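Local coordinates for protein isomaltodextranase (PDB 5AWO) that hydrolyses alpha-1,6-glucosidic linkages in dextran-type polysaccharides, releasing successive isomaltose units from the non-reducing chain ends, at residues P55-E58 with W59-N62; D64-A67 with G68-D72. All coordinates share one frame; numbering follows the deposited sequence. Where two conformers were deposited one is given.

Interaction 1 (P55-E58 with W59-N62); sequences PENE and WKVN
N57 and V61 meet one turn apart at the start of helix 56-68, with P55 as its N-cap. One methyl of V61 does the touching: CG1 lies anti to the backbone N (chi1 177°), which brings CG2 back beside that N and over the preceding turn, where it sits 3.3 Å from N57 O. The amide of N57 leans forward to meet it. With its CG also anti to N (chi1 -168°), N57 lays its amide obliquely across the methyl, ND2 being 3.8 Å from V61 CG2.

W59 illustrates the opposite use of a helix side chain. Its CB rests 3.4 Å from E56 O, which lies at the indole's edge near the ring plane, while the ring runs away from this turn to meet W103 and, edge-to-face, W110, with W41 also in touch. Beneath the side chains the usual i to i+4 ladder begins at the cap: W59 N donates to P55 O at 3.0 Å, and V61 N to N57 O at 2.9 Å.

The charged ends look outward from the turn. The carboxylate of E56 takes the backbone N-H groups of Q104 and H105 and the indole NE1 of W110; that of E58 is held by Y349 and Q350. Two acidic residues in the first turn are consistent with a favourable interaction with the positive end of the helix dipole. The chemistry thus implies that backbone bonds shape the turn, while its longer side chains tie it to neighbouring parts of the barrel domain.

Interaction 2 (D64-A67 with G68-D72); sequences DWLA and GNFAD
The C-terminal end of helix 56-68 unwinds here into the loop that leads to barrel strand 77-79, and W65 and F70 meet across the exit. They form an offset edge-to-face (T-shaped) pair, the edge of F70 turned toward the face of the six-membered ring of W65, with planes 70° apart and centroids 5.2 Å from each other. In W65, CG anti to the backbone N (chi1 162°) carries the indole to where F70 meets its face. F70 CE2 makes the closest approach, 3.3 Å from W65 CZ2. The neighbouring atom of the same edge, F70 CD2, also lies 4.1 Å from L66 CD2, the two side chains meeting at a slant.

Among the last carbonyls, L66 O is gripped from opposite faces of its plane: A71 N reaches it at 2.9 Å in an i+5 bond, and N69 N, well above the plane, at 3.2 Å. W65 O receives N69 ND2 at 2.9 Å, in the carbonyl plane and on a lone pair; since N69 has two conformers, this side-chain hydrogen bond belongs to the conformer given and is doubtful as a permanent feature.

The indole of W65 also touches Y349 and I352, and F70 touches A356. Putting an alanine at W65 would probably open a gap beside F70, whose ring would lose the face it points into and be freer to turn. Together these contacts imply a helix end closed by shared carbonyl acceptors and an aromatic pair.

Overall arrangement
Both interactions belong to helix 56-68, which comes after strand 39-42 and the short helix 44-50 and leads toward strand 77-79 in the parallel eight-stranded sheet of the TIM barrel. They come in series: interaction 1 covers the N-terminal turns, interaction 2 the C-terminal exit, with centres about 14 Å apart. A salt bridge between K60 and D64 joins the two stretches, and both of these residues also bond to Y113. Y349 offers a second common neighbour, touched by V61 and N62 from one contact and W65 from the other. Lying away from the catalytic aspartates D201 and D262, the pair shows how one helix is started, ended and fastened to the barrel.

Interaction 1 (P55-E58 with W59-N62)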
loop_
_atom_site.group_PDB
_atom_site.type_symbol
_atom_site.label_atom_id
_atom_site.label_comp_id
_atom_site.label_asym_id
_atom_site.label_seq_id
_atom_site.Cartn_x
_atom_site.Cartn_y
_atom_site.Cartn_z
ATOM N N PRO A 55 -26.903 4.780 10.127
ATOM C CA PRO A 55 -27.542 5.930 10.774
ATOM C C PRO A 55 -26.582 6.831 11.519
ATOM O O PRO A 55 -25.577 6.386 12.059
ATOM C CB PRO A 55 -28.542 5.280 11.741
ATOM C CG PRO A 55 -28.830 3.953 11.163
ATOM C CD PRO A 55 -27.501 3.507 10.571
ATOM N N GLU A 56 -26.906 8.122 11.577
ATOM C CA GLU A 56 -26.033 9.068 12.198
ATOM C C GLU A 56 -25.771 8.734 13.663
ATOM O O GLU A 56 -24.665 8.927 14.127
ATOM C CB GLU A 56 -26.607 10.493 12.076
ATOM C CG GLU A 56 -25.598 11.585 12.339
ATOM C CD GLU A 56 -26.155 12.983 12.110
ATOM O OE1 GLU A 56 -27.370 13.155 12.360
ATOM O OE2 GLU A 56 -25.384 13.863 11.677
ATOM N N ASN A 57 -26.797 8.284 14.404
ATOM C CA ASN A 57 -26.548 7.927 15.803
ATOM C C ASN A 57 -25.629 6.721 15.969
ATOM O O ASN A 57 -24.834 6.674 16.924
ATOM C CB ASN A 57 -27.823 7.658 16.598
ATOM C CG ASN A 57 -27.535 7.595 18.093
ATOM O OD1 ASN A 57 -27.010 8.549 18.658
ATOM N ND2 ASN A 57 -27.784 6.446 18.717
ATOM N N GLU A 58 -25.714 5.772 15.037
ATOM C CA GLU A 58 -24.796 4.619 15.066
ATOM C C GLU A 58 -23.370 5.041 14.755
ATOM O O GLU A 58 -22.423 4.573 15.387
ATOM C CB GLU A 58 -25.283 3.551 14.112
ATOM C CG GLU A 58 -26.468 2.817 14.702
ATOM C CD GLU A 58 -26.070 2.072 15.959
ATOM O OE1 GLU A 58 -25.503 0.988 15.836
ATOM O OE2 GLU A 58 -26.259 2.595 17.071
ATOM N N TRP A 59 -23.209 5.970 13.814
ATOM C CA TRP A 59 -21.915 6.587 13.569
ATOM C C TRP A 59 -21.351 7.255 14.833
ATOM O O TRP A 59 -20.193 7.057 15.194
ATOM C CB TRP A 59 -22.081 7.577 12.421
ATOM C CG TRP A 59 -21.019 8.592 12.135
ATOM C CD1 TRP A 59 -21.084 9.941 12.393
ATOM C CD2 TRP A 59 -19.775 8.393 11.432
ATOM N NE1 TRP A 59 -19.968 10.566 11.928
ATOM C CE2 TRP A 59 -19.153 9.650 11.304
ATOM C CE3 TRP A 59 -19.142 7.272 10.884
ATOM C CZ2 TRP A 59 -17.896 9.817 10.703
ATOM C CZ3 TRP A 59 -17.905 7.450 10.267
ATOM C CH2 TRP A 59 -17.296 8.686 10.180
ATOM N N LYS A 60 -22.206 8.031 15.521
ATOM C CA LYS A 60 -21.771 8.717 16.740
ATOM C C LYS A 60 -21.346 7.724 17.831
ATOM O O LYS A 60 -20.293 7.886 18.435
ATOM C CB LYS A 60 -22.889 9.627 17.274
ATOM C CG LYS A 60 -22.472 10.467 18.474
ATOM C CD LYS A 60 -23.643 11.269 19.017
ATOM C CE LYS A 60 -23.227 12.166 20.176
ATOM N NZ LYS A 60 -22.702 11.395 21.339
ATOM N N VAL A 61 -22.165 6.709 18.068
ATOM C CA VAL A 61 -21.877 5.767 19.150
ATOM C C VAL A 61 -20.590 4.990 18.835
ATOM O O VAL A 61 -19.745 4.791 19.703
ATOM C CB VAL A 61 -23.087 4.869 19.466
ATOM C CG1 VAL A 61 -22.755 3.852 20.540
ATOM C CG2 VAL A 61 -24.255 5.721 19.980
ATOM N N ASN A 62 -20.404 4.610 17.577
ATOM C CA ASN A 62 -19.118 3.999 17.203
ATOM C C ASN A 62 -17.930 4.916 17.413
ATOM O O ASN A 62 -16.896 4.497 17.946
ATOM C CB ASN A 62 -19.137 3.507 15.753
ATOM C CG ASN A 62 -19.889 2.198 15.592
ATOM O OD1 ASN A 62 -21.012 2.132 15.068
ATOM N ND2 ASN A 62 -19.291 1.147 16.096
#

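Interaction 2 (D64-A67 with G68-D72)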
loop_
_atom_site.group_PDB
_atom_site.type_symbol
_atom_site.label_atom_id
_atom_site.label_comp_id
_atom_site.label_asym_id
_atom_site.label_seq_id
_atom_site.Cartn_x
_atom_site.Cartn_y
_atom_site.Cartn_z
ATOM N N ASP A 64 -17.685 7.370 19.574
ATOM C CA ASP A 64 -17.465 7.523 21.021
ATOM C C ASP A 64 -16.768 6.285 21.597
ATOM O O ASP A 64 -15.872 6.401 22.428
ATOM C CB ASP A 64 -18.784 7.808 21.741
ATOM C CG ASP A 64 -19.363 9.182 21.403
ATOM O OD1 ASP A 64 -18.613 10.033 20.912
ATOM O OD2 ASP A 64 -20.580 9.374 21.657
ATOM N N TRP A 65 -17.146 5.117 21.095
ATOM C CA TRP A 65 -16.498 3.859 21.469
ATOM C C TRP A 65 -15.042 3.850 21.011
ATOM O O TRP A 65 -14.159 3.516 21.779
ATOM C CB TRP A 65 -17.284 2.679 20.899
ATOM C CG TRP A 65 -16.559 1.366 20.816
ATOM C CD1 TRP A 65 -16.126 0.576 21.849
ATOM C CD2 TRP A 65 -16.192 0.688 19.618
ATOM N NE1 TRP A 65 -15.536 -0.554 21.360
ATOM C CE2 TRP A 65 -15.583 -0.522 19.989
ATOM C CE3 TRP A 65 -16.371 0.965 18.255
ATOM C CZ2 TRP A 65 -15.107 -1.428 19.054
ATOM C CZ3 TRP A 65 -15.903 0.053 17.326
ATOM C CH2 TRP A 65 -15.276 -1.126 17.729
ATOM N N LEU A 66 -14.771 4.273 19.774
ATOM C CA LEU A 66 -13.406 4.335 19.303
ATOM C C LEU A 66 -12.589 5.301 20.136
ATOM O O LEU A 66 -11.448 5.035 20.486
ATOM C CB LEU A 66 -13.325 4.776 17.836
ATOM C CG LEU A 66 -13.924 3.776 16.849
ATOM C CD1 LEU A 66 -14.126 4.491 15.531
ATOM C CD2 LEU A 66 -13.045 2.549 16.697
ATOM N N ALA A 67 -13.163 6.467 20.448
ATOM C CA ALA A 67 -12.394 7.469 21.147
ATOM C C ALA A 67 -11.931 6.975 22.531
ATOM O O ALA A 67 -10.881 7.392 22.993
ATOM C CB ALA A 67 -13.206 8.740 21.297
ATOM N N GLY A 68 -12.728 6.106 23.153
ATOM C CA GLY A 68 -12.406 5.573 24.476
ATOM C C GLY A 68 -11.578 4.303 24.519
ATOM O O GLY A 68 -11.068 3.933 25.575
ATOM N N ASN A 69 -11.438 3.631 23.395
ATOM C CA ASN A 69 -10.681 2.410 23.389
ATOM C C ASN A 69 -9.588 2.588 22.307
ATOM O O ASN A 69 -8.439 2.947 22.597
ATOM C CB ASN A 69 -11.640 1.216 23.182
ATOM C CG ASN A 69 -12.765 1.127 24.262
ATOM O OD1 ASN A 69 -12.703 0.281 25.170
ATOM N ND2 ASN A 69 -13.798 1.977 24.152
ATOM N N PHE A 70 -9.963 2.540 21.051
ATOM C CA PHE A 70 -8.960 2.336 20.003
ATOM C C PHE A 70 -8.160 3.533 19.523
ATOM O O PHE A 70 -7.078 3.368 18.992
ATOM C CB PHE A 70 -9.626 1.657 18.817
ATOM C CG PHE A 70 -10.207 0.335 19.167
ATOM C CD1 PHE A 70 -9.421 -0.799 19.135
ATOM C CD2 PHE A 70 -11.492 0.234 19.659
ATOM C CE1 PHE A 70 -9.919 -2.024 19.501
ATOM C CE2 PHE A 70 -12.001 -0.993 20.053
ATOM C CZ PHE A 70 -11.209 -2.138 19.940
ATOM N N ALA A 71 -8.688 4.743 19.690
ATOM C CA ALA A 71 -7.936 5.928 19.285
ATOM C C ALA A 71 -6.607 6.022 20.001
ATOM O O ALA A 71 -5.620 6.437 19.418
ATOM C CB ALA A 71 -8.763 7.194 19.509
ATOM N N ASP A 72 -6.565 5.555 21.251
ATOM C CA ASP A 72 -5.310 5.586 22.009
ATOM C C ASP A 72 -4.258 4.604 21.480
ATOM O O ASP A 72 -3.070 4.762 21.760
ATOM C CB ASP A 72 -5.557 5.343 23.502
ATOM C CG ASP A 72 -6.363 6.456 24.134
ATOM O OD1 ASP A 72 -6.040 7.632 23.857
ATOM O OD2 ASP A 72 -7.337 6.152 24.856
#